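PDB 2OQT: ascorbate-specific PTS system EIIA component from Streptococcus pyogenes serotype M1, which probably serves as the EIIA component of a phosphoenolpyruvate-dependent phosphotransferase system, passing on phosphoryl groups for ascorbate uptake. Local coordinates for residues Q24-L29 with K88-S93; E97-L102 with N128-L133; Q32-S37 with T103-D108. One frame throughout, in Å; residues are numbered along the deposited sequence. Where two conformers were deposited one is given.

In the fold
All three interactions are buried, though Ile130 of interaction 2 keeps some exposure, and none has a hydrogen bond running between its two segments; they differ in which apolar groups meet. Interactions 1 and 3 both use helix 23-36, which contributes Ala26 and Val27 near its start and Leu34 near its end; the centres of these two interactions are about 17 Å apart. Interactions 2 and 3 share strand 97-105, their centres about 19 Å apart with the middle of the chain between them. Interactions 1 and 2 meet through neighbouring strands, 89-91 and 97-105. An aromatic edge takes part in interaction 1 alone, whereas interaction 2 brings in a serine at a strand bend and interaction 3 a threonine and an alanine on the sheet.

Interaction 1: Q24-L29 with K88-S93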
loop_
_atom_site.group_PDB
_atom_site.type_symbol
_atom_site.label_atom_id
_atom_site.label_comp_id
_atom_site.label_asym_id
_atom_site.label_seq_id
_atom_site.Cartn_x
_atom_site.Cartn_y
_atom_site.Cartn_z
ATOM N N GLN A 24 2.734 -12.595 4.684
ATOM C CA GLN A 24 1.754 -12.366 5.752
ATOM C C GLN A 24 2.193 -11.294 6.798
ATOM O O GLN A 24 1.393 -10.443 7.130
ATOM C CB GLN A 24 1.377 -13.679 6.424
ATOM C CG GLN A 24 0.652 -14.662 5.512
ATOM C CD GLN A 24 1.538 -15.804 5.007
ATOM O OE1 GLN A 24 1.036 -16.905 4.746
ATOM N NE2 GLN A 24 2.839 -15.560 4.874
ATOM N N GLU A 25 3.449 -11.344 7.288
ATOM C CA GLU A 25 4.034 -10.307 8.192
ATOM C C GLU A 25 3.945 -8.930 7.562
ATOM O O GLU A 25 3.597 -7.952 8.212
ATOM C CB GLU A 25 5.529 -10.580 8.490
ATOM C CG GLU A 25 5.920 -11.059 9.909
ATOM C CD GLU A 25 6.149 -12.609 10.046
ATOM O OE1 GLU A 25 7.331 -13.043 10.191
ATOM O OE2 GLU A 25 5.153 -13.390 10.035
ATOM N N ALA A 26 4.241 -8.871 6.269
ATOM C CA ALA A 26 4.354 -7.592 5.544
ATOM C C ALA A 26 2.992 -6.956 5.296
ATOM O O ALA A 26 2.812 -5.736 5.340
ATOM C CB ALA A 26 5.064 -7.802 4.254
ATOM N N VAL A 27 2.022 -7.815 5.043
ATOM C CA VAL A 27 0.664 -7.368 4.877
ATOM C C VAL A 27 0.135 -6.835 6.213
ATOM O O VAL A 27 -0.455 -5.767 6.241
ATOM C CB VAL A 27 -0.179 -8.488 4.235
ATOM C CG1 VAL A 27 -1.645 -8.288 4.444
ATOM C CG2 VAL A 27 0.132 -8.521 2.791
ATOM N N ARG A 28 0.331 -7.568 7.298
ATOM C CA ARG A 28 -0.055 -7.088 8.616
ATOM C C ARG A 28 0.508 -5.687 8.852
ATOM O O ARG A 28 -0.214 -4.770 9.241
ATOM C CB ARG A 28 0.447 -8.059 9.682
ATOM C CG ARG A 28 0.198 -7.651 11.120
ATOM C CD ARG A 28 0.616 -8.783 12.054
ATOM N NE ARG A 28 -0.479 -9.732 12.286
ATOM C CZ ARG A 28 -0.321 -11.050 12.423
ATOM N NH1 ARG A 28 0.900 -11.591 12.335
ATOM N NH2 ARG A 28 -1.384 -11.825 12.625
ATOM N N LEU A 29 1.808 -5.527 8.599
ATOM C CA LEU A 29 2.495 -4.254 8.850
ATOM C C LEU A 29 1.957 -3.178 7.931
ATOM O O LEU A 29 2.003 -1.998 8.263
ATOM C CB LEU A 29 4.026 -4.401 8.668
ATOM C CG LEU A 29 4.872 -5.236 9.674
ATOM C CD1 LEU A 29 6.258 -5.456 9.082
ATOM C CD2 LEU A 29 4.959 -4.598 11.118
ATOM N N LYS A 88 14.166 -5.349 3.829
ATOM C CA LYS A 88 14.548 -6.460 2.958
ATOM C C LYS A 88 13.308 -6.991 2.233
ATOM O O LYS A 88 12.284 -7.252 2.879
ATOM C CB LYS A 88 15.175 -7.577 3.812
ATOM C CG LYS A 88 16.214 -8.463 3.126
ATOM C CD LYS A 88 16.185 -9.914 3.711
ATOM C CE LYS A 88 16.758 -10.022 5.165
ATOM N NZ LYS A 88 16.027 -9.207 6.200
ATOM N N PRO A 89 13.393 -7.153 0.903
ATOM C CA PRO A 89 12.329 -7.684 0.035
ATOM C C PRO A 89 11.664 -8.939 0.575
ATOM O O PRO A 89 12.319 -9.853 1.031
ATOM C CB PRO A 89 13.065 -8.030 -1.250
ATOM C CG PRO A 89 14.189 -7.103 -1.298
ATOM C CD PRO A 89 14.590 -6.789 0.134
ATOM N N VAL A 90 10.354 -8.987 0.510
ATOM C CA VAL A 90 9.642 -10.117 1.033
ATOM C C VAL A 90 9.089 -10.844 -0.205
ATOM O O VAL A 90 8.842 -10.202 -1.223
ATOM C CB VAL A 90 8.595 -9.637 2.124
ATOM C CG1 VAL A 90 7.201 -9.333 1.519
ATOM C CG2 VAL A 90 8.535 -10.597 3.296
ATOM N N THR A 91 8.959 -12.171 -0.141
ATOM C CA THR A 91 8.540 -12.971 -1.278
ATOM C C THR A 91 7.086 -13.446 -1.136
ATOM O O THR A 91 6.735 -14.152 -0.194
ATOM C CB THR A 91 9.463 -14.181 -1.501
ATOM O OG1 THR A 91 10.836 -13.771 -1.430
ATOM C CG2 THR A 91 9.237 -14.766 -2.894
ATOM N N PHE A 92 6.248 -13.029 -2.084
ATOM C CA PHE A 92 4.837 -13.410 -2.078
ATOM C C PHE A 92 4.660 -14.828 -2.672
ATOM O O PHE A 92 5.578 -15.373 -3.276
ATOM C CB PHE A 92 4.002 -12.330 -2.779
ATOM C CG PHE A 92 3.515 -11.245 -1.844
ATOM C CD1 PHE A 92 2.167 -11.180 -1.468
ATOM C CD2 PHE A 92 4.408 -10.292 -1.315
ATOM C CE1 PHE A 92 1.704 -10.178 -0.563
ATOM C CE2 PHE A 92 3.977 -9.325 -0.409
ATOM C CZ PHE A 92 2.614 -9.255 -0.033
ATOM N N SER A 93 3.504 -15.433 -2.452
ATOM C CA SER A 93 3.277 -16.843 -2.800
ATOM C C SER A 93 3.318 -17.187 -4.305
ATOM O O SER A 93 3.215 -18.364 -4.658
ATOM C CB SER A 93 1.964 -17.371 -2.194
ATOM O OG SER A 93 0.825 -16.755 -2.785
#
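Ala26 and Val27, neighbours on a helix, meet Val90 and Phe92, which are separated by one residue on the other segment. Ala26 CB lies 3.8 Å from Val90 CG1, one methyl against another, and here the backbones come nearest, with the CA atoms of Ala26 and Val90 7.4 Å apart. Alanine suits this position because its bond from CA points at the strand and carries only a methyl, while the branched valine fills the interval from the other side. The second pair meets at a ring edge: Val27 CG2 is 3.8 Å from Phe92 CZ and lies near the plane of the ring, not over its face. The valine stands roughly perpendicular to the phenylalanine side chain. With CG1 of Val27 anti to the backbone N (chi1 161°), CG2 is the branch that reaches the phenylalanine. The long benzyl group in turn lets Phe92, whose backbone has already left the strand, return to the helix.

Regular backbone bonds hold the helical side in place, among them Arg28 N to Gln24 O at 3.1 Å and Leu29 N to Glu25 O at 3.0 Å. At the start of the helix, Thr22 OG1 is hydrogen-bonded to Glu25 N. On the other side, Val90 is tied by backbone bonding to Val98 of the adjacent strand 97-105, and the Phe92 ring meets Trp23 with the planes about 30° apart. Val27 also touches Tyr45 and Ile48 of helix 42-55, and Ala26 touches Leu86 of strand 80-86, so the contact lies at the interface between the helices and the mixed sheet.

Since every touching atom is carbon, shape and the exclusion of water hold helix 23-36 to strand 89-91; directional bonding between the segments contributes nothing.

Interaction 2: E97-L102 with N128-L133; sequences EVSVLL and NAIERL
Ile130 sends its terminal methyl to Ser99, and Val100 meets the same helix through one branch. Ile130 CD1 is 3.6 Å from Ser99 CB, so the carbon of the serine does the touching. The Ser99 hydroxyl lies anti to the carbonyl carbon and beside its own backbone N (chi1 -75°), at the margin of this contact. The compact serine, at a bend of the strand, probably suits the close approach of the isoleucine methyl, and isoleucine is long enough to reach it from the helix. Its CG1 branch lies at chi1 102°, away from the usual staggered positions, and carries CD1 across to the serine.

Val100 holds CG1 anti to the backbone N (chi1 -176°), which turns CG2 to the helix. Val100 CG2 rests 4.1 Å from the carbonyl oxygen Ile130 O and 4.3 Å from Leu133 CB, a looser fit than that of Ser99. Leu133 thus joins in through the root of its side chain. Ile130 and Leu133 are three positions apart and so emerge on the same side of the helix, whose first turn is closed by Leu133 N to Ala129 O at 2.7 Å.

Around this contact, Val100 is bonded through its backbone to Gly64 and Ala66 and packs on Leu83, while Leu133 touches Phe124, so helix 129-134 lies beside strand 97-105 and the end of helix 111-124.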
loop_
_atom_site.group_PDB
_atom_site.type_symbol
_atom_site.label_atom_id
_atom_site.label_comp_id
_atom_site.label_asym_id
_atom_site.label_seq_id
_atom_site.Cartn_x
_atom_site.Cartn_y
_atom_site.Cartn_z
ATOM N N GLU A 97 8.868 -10.611 -5.481
ATOM C CA GLU A 97 9.551 -9.989 -4.372
ATOM C C GLU A 97 9.088 -8.547 -4.148
ATOM O O GLU A 97 9.041 -7.734 -5.073
ATOM C CB GLU A 97 11.071 -10.012 -4.601
ATOM C CG GLU A 97 11.767 -11.350 -4.272
ATOM C CD GLU A 97 13.263 -11.197 -3.866
ATOM O OE1 GLU A 97 13.738 -10.044 -3.699
ATOM O OE2 GLU A 97 13.964 -12.238 -3.679
ATOM N N VAL A 98 8.765 -8.208 -2.908
ATOM C CA VAL A 98 8.154 -6.916 -2.630
ATOM C C VAL A 98 8.934 -6.113 -1.580
ATOM O O VAL A 98 9.351 -6.655 -0.545
ATOM C CB VAL A 98 6.657 -7.096 -2.231
ATOM C CG1 VAL A 98 6.045 -5.795 -1.702
ATOM C CG2 VAL A 98 5.871 -7.627 -3.438
ATOM N N SER A 99 9.124 -4.817 -1.847
ATOM C CA SER A 99 9.805 -3.996 -0.869
ATOM C C SER A 99 8.937 -2.853 -0.460
ATOM O O SER A 99 9.151 -2.262 0.608
ATOM C CB SER A 99 11.176 -3.500 -1.386
ATOM O OG SER A 99 12.123 -4.574 -1.364
ATOM N N VAL A 100 7.949 -2.545 -1.299
ATOM C CA VAL A 100 7.015 -1.474 -0.982
ATOM C C VAL A 100 5.542 -1.877 -1.092
ATOM O O VAL A 100 5.055 -2.257 -2.148
ATOM C CB VAL A 100 7.318 -0.215 -1.830
ATOM C CG1 VAL A 100 6.391 0.957 -1.440
ATOM C CG2 VAL A 100 8.812 0.170 -1.683
ATOM N N LEU A 101 4.834 -1.751 0.020
ATOM C CA LEU A 101 3.383 -2.014 0.085
ATOM C C LEU A 101 2.569 -0.735 0.265
ATOM O O LEU A 101 2.679 -0.024 1.299
ATOM C CB LEU A 101 3.073 -3.000 1.208
ATOM C CG LEU A 101 3.765 -4.368 0.998
ATOM C CD1 LEU A 101 5.172 -4.403 1.625
ATOM C CD2 LEU A 101 2.889 -5.521 1.497
ATOM N N LEU A 102 1.783 -0.452 -0.777
ATOM C CA LEU A 102 0.738 0.559 -0.752
ATOM C C LEU A 102 -0.674 -0.031 -0.596
ATOM O O LEU A 102 -1.400 -0.235 -1.561
ATOM C CB LEU A 102 0.794 1.403 -2.020
ATOM C CG LEU A 102 0.583 2.885 -1.742
ATOM C CD1 LEU A 102 1.368 3.711 -2.742
ATOM C CD2 LEU A 102 -0.872 3.240 -1.759
ATOM N N ASN A 128 13.453 5.219 -11.136
ATOM C CA ASN A 128 13.951 4.541 -9.935
ATOM C C ASN A 128 13.080 4.797 -8.684
ATOM O O ASN A 128 13.522 5.400 -7.712
ATOM C CB ASN A 128 15.450 4.863 -9.702
ATOM C CG ASN A 128 16.281 3.612 -9.284
ATOM O OD1 ASN A 128 16.806 3.552 -8.158
ATOM N ND2 ASN A 128 16.391 2.612 -10.188
ATOM N N ALA A 129 11.831 4.335 -8.714
ATOM C CA ALA A 129 10.918 4.627 -7.622
ATOM C C ALA A 129 11.122 3.753 -6.378
ATOM O O ALA A 129 11.240 4.294 -5.272
ATOM C CB ALA A 129 9.476 4.588 -8.088
ATOM N N ILE A 130 11.171 2.426 -6.529
ATOM C CA ILE A 130 11.141 1.597 -5.312
ATOM C C ILE A 130 12.338 1.808 -4.371
ATOM O O ILE A 130 12.189 1.931 -3.134
ATOM C CB ILE A 130 10.712 0.068 -5.525
ATOM C CG1 ILE A 130 11.897 -0.883 -5.517
ATOM C CG2 ILE A 130 9.814 -0.143 -6.756
ATOM C CD1 ILE A 130 11.662 -2.117 -4.680
ATOM N N GLU A 131 13.513 1.924 -4.986
ATOM C CA GLU A 131 14.787 2.164 -4.317
ATOM C C GLU A 131 14.826 3.588 -3.781
ATOM O O GLU A 131 15.195 3.803 -2.633
ATOM C CB GLU A 131 15.928 1.924 -5.303
ATOM C CG GLU A 131 15.528 1.015 -6.475
ATOM C CD GLU A 131 14.547 1.720 -7.422
ATOM O OE1 GLU A 131 14.272 2.923 -7.169
ATOM O OE2 GLU A 131 14.058 1.088 -8.395
ATOM N N ARG A 132 14.427 4.566 -4.588
ATOM C CA ARG A 132 14.223 5.902 -4.056
ATOM C C ARG A 132 13.338 5.875 -2.792
ATOM O O ARG A 132 13.670 6.507 -1.776
ATOM C CB ARG A 132 13.582 6.795 -5.107
ATOM C CG ARG A 132 14.554 7.521 -6.020
ATOM C CD ARG A 132 13.974 8.876 -6.380
ATOM N NE ARG A 132 13.174 8.876 -7.609
ATOM C CZ ARG A 132 12.363 9.875 -7.968
ATOM N NH1 ARG A 132 12.222 10.947 -7.187
ATOM N NH2 ARG A 132 11.686 9.803 -9.116
ATOM N N LEU A 133 12.224 5.136 -2.870
ATOM C CA LEU A 133 11.241 4.994 -1.796
ATOM C C LEU A 133 11.847 4.286 -0.594
ATOM O O LEU A 133 11.596 4.664 0.552
ATOM C CB LEU A 133 10.002 4.221 -2.306
ATOM C CG LEU A 133 8.585 4.760 -2.608
ATOM C CD1 LEU A 133 8.359 6.247 -2.407
ATOM C CD2 LEU A 133 8.102 4.330 -3.983
#

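Interaction 3: Q32-S37 with T103-D108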
loop_
_atom_site.group_PDB
_atom_site.type_symbol
_atom_site.label_atom_id
_atom_site.label_comp_id
_atom_site.label_asym_id
_atom_site.label_seq_id
_atom_site.Cartn_x
_atom_site.Cartn_y
_atom_site.Cartn_z
ATOM N N GLN A 32 -1.591 -2.133 9.323
ATOM C CA GLN A 32 -1.540 -1.565 10.665
ATOM C C GLN A 32 -1.765 -0.058 10.672
ATOM O O GLN A 32 -2.693 0.421 11.312
ATOM C CB GLN A 32 -0.225 -1.950 11.350
ATOM C CG GLN A 32 -0.143 -1.543 12.800
ATOM C CD GLN A 32 -1.420 -1.841 13.531
ATOM O OE1 GLN A 32 -1.813 -3.006 13.671
ATOM N NE2 GLN A 32 -2.108 -0.778 13.985
ATOM N N PRO A 33 -0.977 0.707 9.916
ATOM C CA PRO A 33 -1.151 2.177 9.999
ATOM C C PRO A 33 -2.582 2.673 9.734
ATOM O O PRO A 33 -2.864 3.874 9.924
ATOM C CB PRO A 33 -0.220 2.705 8.905
ATOM C CG PRO A 33 0.788 1.671 8.732
ATOM C CD PRO A 33 0.068 0.345 8.945
ATOM N N LEU A 34 -3.465 1.767 9.295
ATOM C CA LEU A 34 -4.830 2.120 8.909
ATOM C C LEU A 34 -5.797 1.697 9.967
ATOM O O LEU A 34 -6.964 2.095 9.996
ATOM C CB LEU A 34 -5.177 1.433 7.615
ATOM C CG LEU A 34 -5.222 2.345 6.402
ATOM C CD1 LEU A 34 -4.227 3.472 6.476
ATOM C CD2 LEU A 34 -5.154 1.537 5.105
ATOM N N ILE A 35 -5.309 0.799 10.794
ATOM C CA ILE A 35 -5.973 0.449 12.018
ATOM C C ILE A 35 -5.584 1.510 13.050
ATOM O O ILE A 35 -6.435 2.053 13.665
ATOM C CB ILE A 35 -5.593 -0.975 12.461
ATOM C CG1 ILE A 35 -6.272 -1.965 11.505
ATOM C CG2 ILE A 35 -6.056 -1.183 13.924
ATOM C CD1 ILE A 35 -5.577 -3.312 11.331
ATOM N N ASP A 36 -4.295 1.835 13.168
ATOM C CA ASP A 36 -3.856 3.044 13.888
ATOM C C ASP A 36 -4.717 4.300 13.660
ATOM O O ASP A 36 -4.990 5.024 14.609
ATOM C CB ASP A 36 -2.377 3.387 13.610
ATOM C CG ASP A 36 -1.385 2.299 14.137
ATOM O OD1 ASP A 36 -1.711 1.554 15.114
ATOM O OD2 ASP A 36 -0.271 2.202 13.559
ATOM N N SER A 37 -5.128 4.588 12.425
ATOM C CA SER A 37 -5.824 5.832 12.158
ATOM C C SER A 37 -7.342 5.623 12.218
ATOM O O SER A 37 -8.133 6.509 11.866
ATOM C CB SER A 37 -5.381 6.389 10.819
ATOM O OG SER A 37 -5.725 5.534 9.718
ATOM N N THR A 103 -1.044 -0.301 0.641
ATOM C CA THR A 103 -2.412 -0.586 1.029
ATOM C C THR A 103 -3.461 0.413 0.610
ATOM O O THR A 103 -3.313 1.624 0.768
ATOM C CB THR A 103 -2.444 -0.711 2.517
ATOM O OG1 THR A 103 -1.372 -1.588 2.823
ATOM C CG2 THR A 103 -3.769 -1.299 3.007
ATOM N N LEU A 104 -4.559 -0.142 0.151
ATOM C CA LEU A 104 -5.660 0.630 -0.347
ATOM C C LEU A 104 -6.917 0.167 0.344
ATOM O O LEU A 104 -7.169 -1.019 0.371
ATOM C CB LEU A 104 -5.782 0.307 -1.829
ATOM C CG LEU A 104 -6.931 0.814 -2.669
ATOM C CD1 LEU A 104 -6.771 0.113 -3.999
ATOM C CD2 LEU A 104 -8.213 0.436 -2.117
ATOM N N ALA A 105 -7.706 1.071 0.911
ATOM C CA ALA A 105 -9.019 0.672 1.457
ATOM C C ALA A 105 -10.148 1.518 0.922
ATOM O O ALA A 105 -10.055 2.767 0.829
ATOM C CB ALA A 105 -9.026 0.663 3.007
ATOM N N ALA A 106 -11.232 0.848 0.586
ATOM C CA ALA A 106 -12.353 1.554 0.012
ATOM C C ALA A 106 -13.662 0.968 0.444
ATOM O O ALA A 106 -13.793 -0.250 0.578
ATOM C CB ALA A 106 -12.255 1.564 -1.543
ATOM N N THR A 107 -14.630 1.860 0.622
ATOM C CA THR A 107 -16.027 1.503 0.847
ATOM C C THR A 107 -16.808 1.270 -0.477
ATOM O O THR A 107 -17.890 0.680 -0.442
ATOM C CB THR A 107 -16.739 2.596 1.621
ATOM O OG1 THR A 107 -16.998 3.676 0.733
ATOM C CG2 THR A 107 -15.904 3.126 2.807
ATOM N N ASP A 108 -16.287 1.727 -1.631
ATOM C CA ASP A 108 -16.884 1.393 -2.952
ATOM C C ASP A 108 -15.929 0.705 -3.936
ATOM O O ASP A 108 -14.872 1.252 -4.257
ATOM C CB ASP A 108 -17.510 2.619 -3.635
ATOM C CG ASP A 108 -18.301 2.247 -4.904
ATOM O OD1 ASP A 108 -18.975 1.189 -4.916
ATOM O OD2 ASP A 108 -18.256 3.002 -5.901
#
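Gln32 O accepts two backbone N-H groups, those of Ile35 and Asp36, in the turn of helix that carries Leu34 against Thr103 and Ala105. Ile35 N lies 2.7 Å and Asp36 N 2.8 Å from Gln32 O, so a single carbonyl serves both the i+3 and the i+4 residue. This doubling accompanies a kink: Pro33 has no N-H to give to the preceding turn, and the N of Leu34 makes no such bond either. The next bond, Ser37 N to Pro33 O, is weak at 3.4 Å. On the outer side of the same turn Gln32 NE2 makes a short but bent, weak bond to Asp36 OD1, with an angle at the hydrogen of 127°.

Leu34 alone carries the helical side of the contact. Leu34 CD2 lies 3.8 Å from Thr103 CG2, and the two side chains run antiparallel alongside one another. Leu34 CD2 comes to 4.5 Å of Ala105 CB, a marginal touch.

Helix and strand here form part of an alpha/beta layered fold, with helix 23-36 on one face of the mixed sheet. Leu104, lying between the two touching residues, points its CB away from the helix and packs on His112 and Ala116 of helix 111-124, which covers the other face.

Threonine answers two demands at its position. With CG2 anti to the backbone N, its methyl is given to the leucine, while OG1 makes a weak hydrogen bond to Ala30 O in helix 23-36. Ala105, with only a methyl, lets the strand run beneath the bulkier leucine, which also rests on Ala80 and Ala82 of strand 80-86.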